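Side-chain contact in dual specificity protein phosphatase 12 (Homo sapiens, PDB 4KI9), which removes phosphate from phosphotyrosine and from phosphoserine or phosphothreonine residues of proteins through its catalytic domain: residues F103-D108 / W134-Y139. The protein carries 2 engineered substitutions. Residues are numbered along the deposited sequence; the frame is centred on the assembly and turned at random.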
loop_
_atom_site.group_PDB
_atom_site.type_symbol
_atom_site.label_atom_id
_atom_site.label_comp_id
_atom_site.label_asym_id
_atom_site.label_seq_id
_atom_site.Cartn_x
_atom_site.Cartn_y
_atom_site.Cartn_z
ATOM N N PHE A 103 2.863 -2.680 4.476
ATOM C CA PHE A 103 2.724 -2.106 5.815
ATOM C C PHE A 103 2.658 -3.190 6.892
ATOM O O PHE A 103 3.302 -3.096 7.937
ATOM C CB PHE A 103 1.459 -1.263 5.880
ATOM C CG PHE A 103 1.156 -0.748 7.257
ATOM C CD1 PHE A 103 1.757 0.422 7.718
ATOM C CD2 PHE A 103 0.282 -1.434 8.089
ATOM C CE1 PHE A 103 1.477 0.897 8.986
ATOM C CE2 PHE A 103 0.012 -0.976 9.352
ATOM C CZ PHE A 103 0.606 0.197 9.804
ATOM N N LEU A 104 1.857 -4.212 6.636
ATOM C CA LEU A 104 1.754 -5.342 7.546
ATOM C C LEU A 104 3.107 -6.025 7.674
ATOM O O LEU A 104 3.532 -6.337 8.772
ATOM C CB LEU A 104 0.698 -6.336 7.063
ATOM C CG LEU A 104 -0.749 -5.855 7.114
ATOM C CD1 LEU A 104 -1.705 -6.943 6.630
ATOM C CD2 LEU A 104 -1.117 -5.389 8.544
ATOM N N MET A 105 3.790 -6.227 6.550
ATOM C CA MET A 105 5.123 -6.822 6.563
ATOM C C MET A 105 6.104 -6.044 7.444
ATOM O O MET A 105 6.770 -6.616 8.306
ATOM C CB MET A 105 5.685 -6.921 5.134
ATOM C CG MET A 105 4.988 -7.953 4.246
ATOM S SD MET A 105 5.512 -7.846 2.530
ATOM C CE MET A 105 7.250 -8.253 2.683
ATOM N N LYS A 106 6.212 -4.743 7.219
ATOM C CA LYS A 106 7.216 -3.951 7.924
ATOM C C LYS A 106 6.890 -3.750 9.399
ATOM O O LYS A 106 7.763 -3.922 10.251
ATOM C CB LYS A 106 7.448 -2.609 7.218
ATOM C CG LYS A 106 8.633 -1.838 7.773
ATOM C CD LYS A 106 8.955 -0.594 6.952
ATOM C CE LYS A 106 10.322 -0.052 7.351
ATOM N NZ LYS A 106 10.844 0.972 6.411
ATOM N N THR A 107 5.643 -3.405 9.717
ATOM C CA THR A 107 5.275 -3.170 11.118
ATOM C C THR A 107 5.383 -4.437 11.972
ATOM O O THR A 107 5.917 -4.406 13.082
ATOM C CB THR A 107 3.873 -2.546 11.284
ATOM O OG1 THR A 107 2.892 -3.344 10.610
ATOM C CG2 THR A 107 3.847 -1.132 10.727
ATOM N N ASP A 108 4.897 -5.551 11.437
ATOM C CA ASP A 108 4.904 -6.809 12.164
ATOM C C ASP A 108 6.153 -7.661 11.917
ATOM O O ASP A 108 6.302 -8.725 12.529
ATOM C CB ASP A 108 3.669 -7.640 11.801
ATOM C CG ASP A 108 2.374 -6.973 12.198
ATOM O OD1 ASP A 108 1.314 -7.395 11.694
ATOM O OD2 ASP A 108 2.409 -6.021 13.001
ATOM N N TRP A 134 6.550 -10.083 -6.504
ATOM C CA TRP A 134 8.005 -10.191 -6.570
ATOM C C TRP A 134 8.683 -9.036 -5.820
ATOM O O TRP A 134 9.625 -9.239 -5.048
ATOM C CB TRP A 134 8.448 -10.244 -8.036
ATOM C CG TRP A 134 9.918 -10.105 -8.265
ATOM C CD1 TRP A 134 10.562 -9.061 -8.881
ATOM C CD2 TRP A 134 10.933 -11.038 -7.890
ATOM N NE1 TRP A 134 11.917 -9.300 -8.913
ATOM C CE2 TRP A 134 12.169 -10.502 -8.308
ATOM C CE3 TRP A 134 10.917 -12.278 -7.243
ATOM C CZ2 TRP A 134 13.377 -11.166 -8.098
ATOM C CZ3 TRP A 134 12.119 -12.934 -7.032
ATOM C CH2 TRP A 134 13.332 -12.377 -7.459
ATOM N N GLN A 135 8.184 -7.826 -6.032
ATOM C CA GLN A 135 8.710 -6.648 -5.330
ATOM C C GLN A 135 8.611 -6.766 -3.818
ATOM O O GLN A 135 9.532 -6.387 -3.104
ATOM C CB GLN A 135 8.028 -5.358 -5.837
ATOM C CG GLN A 135 8.481 -4.988 -7.259
ATOM C CD GLN A 135 7.588 -3.953 -7.914
ATOM O OE1 GLN A 135 7.200 -2.958 -7.293
ATOM N NE2 GLN A 135 7.253 -4.183 -9.175
ATOM N N LEU A 136 7.504 -7.297 -3.316
ATOM C CA LEU A 136 7.386 -7.494 -1.873
ATOM C C LEU A 136 8.334 -8.576 -1.353
ATOM O O LEU A 136 8.785 -8.517 -0.205
ATOM C CB LEU A 136 5.943 -7.802 -1.471
ATOM C CG LEU A 136 5.001 -6.608 -1.579
ATOM C CD1 LEU A 136 3.579 -7.046 -1.279
ATOM C CD2 LEU A 136 5.431 -5.510 -0.620
ATOM N N LYS A 137 8.642 -9.564 -2.192
ATOM C CA LYS A 137 9.632 -10.568 -1.809
ATOM C C LYS A 137 11.005 -9.921 -1.686
ATOM O O LYS A 137 11.752 -10.209 -0.751
ATOM C CB LYS A 137 9.634 -11.742 -2.809
ATOM C CG LYS A 137 8.385 -12.590 -2.659
ATOM C CD LYS A 137 8.350 -13.771 -3.622
ATOM C CE LYS A 137 7.043 -14.522 -3.460
ATOM N NZ LYS A 137 6.702 -15.330 -4.658
ATOM N N LEU A 138 11.317 -9.007 -2.608
ATOM C CA LEU A 138 12.567 -8.258 -2.535
ATOM C C LEU A 138 12.614 -7.384 -1.287
ATOM O O LEU A 138 13.640 -7.296 -0.630
ATOM C CB LEU A 138 12.750 -7.380 -3.769
ATOM C CG LEU A 138 12.798 -8.126 -5.108
ATOM C CD1 LEU A 138 13.249 -7.184 -6.179
ATOM C CD2 LEU A 138 13.712 -9.349 -5.047
ATOM N N TYR A 139 11.497 -6.723 -0.991
ATOM C CA TYR A 139 11.336 -5.918 0.220
ATOM C C TYR A 139 11.672 -6.723 1.483
ATOM O O TYR A 139 12.442 -6.267 2.317
ATOM C CB TYR A 139 9.895 -5.408 0.287
ATOM C CG TYR A 139 9.613 -4.237 1.223
ATOM C CD1 TYR A 139 10.358 -3.060 1.156
ATOM C CD2 TYR A 139 8.542 -4.290 2.111
ATOM C CE1 TYR A 139 10.064 -1.972 1.980
ATOM C CE2 TYR A 139 8.240 -3.210 2.946
ATOM C CZ TYR A 139 8.996 -2.056 2.864
ATOM O OH TYR A 139 8.699 -0.987 3.676
#
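Met-105 and Lys-106 meet Leu-136 and Tyr-139 between two helices that run nearly parallel: the axes of segments 103-108 and 134-139 approach to 11.2 Å, at 11° to each other. Both helices belong to the dual specificity phosphatase catalytic domain. Helix 95-108 starts at the substrate-binding Arg-95, at the end of the phosphate-binding loop, and helix 130-141 packs beside it. No hydrogen bond joins the two segments; the contact is made by side chains. In Met-105 the extended chi2 (171°) carries the sulfur over to Leu-136, with Met-105 SD 3.9 Å from Leu-136 CD2. The chain then bends at chi3 (63°), which brings the terminal methyl Met-105 CE to 3.3 Å from the backbone O of Leu-136. Met-105 CE also sits at the edge of the Tyr-139 ring, near its plane, 4.2 Å from Tyr-139 CD2. Ala-115 and Phe-112 of helix 112-122 flank this apolar part, against Met-105 and Leu-136 respectively. Lys-106 and Tyr-139 cross at about a right angle. Asp-69 of helix 68-80 ties their polar ends together: its OD2 forms a salt bridge with Lys-106 NZ and a hydrogen bond with Tyr-139 OH. The extended lysine chain passes the phenol oxygen by its methylenes, with Lys-106 CD 3.3 Å from Tyr-139 OH.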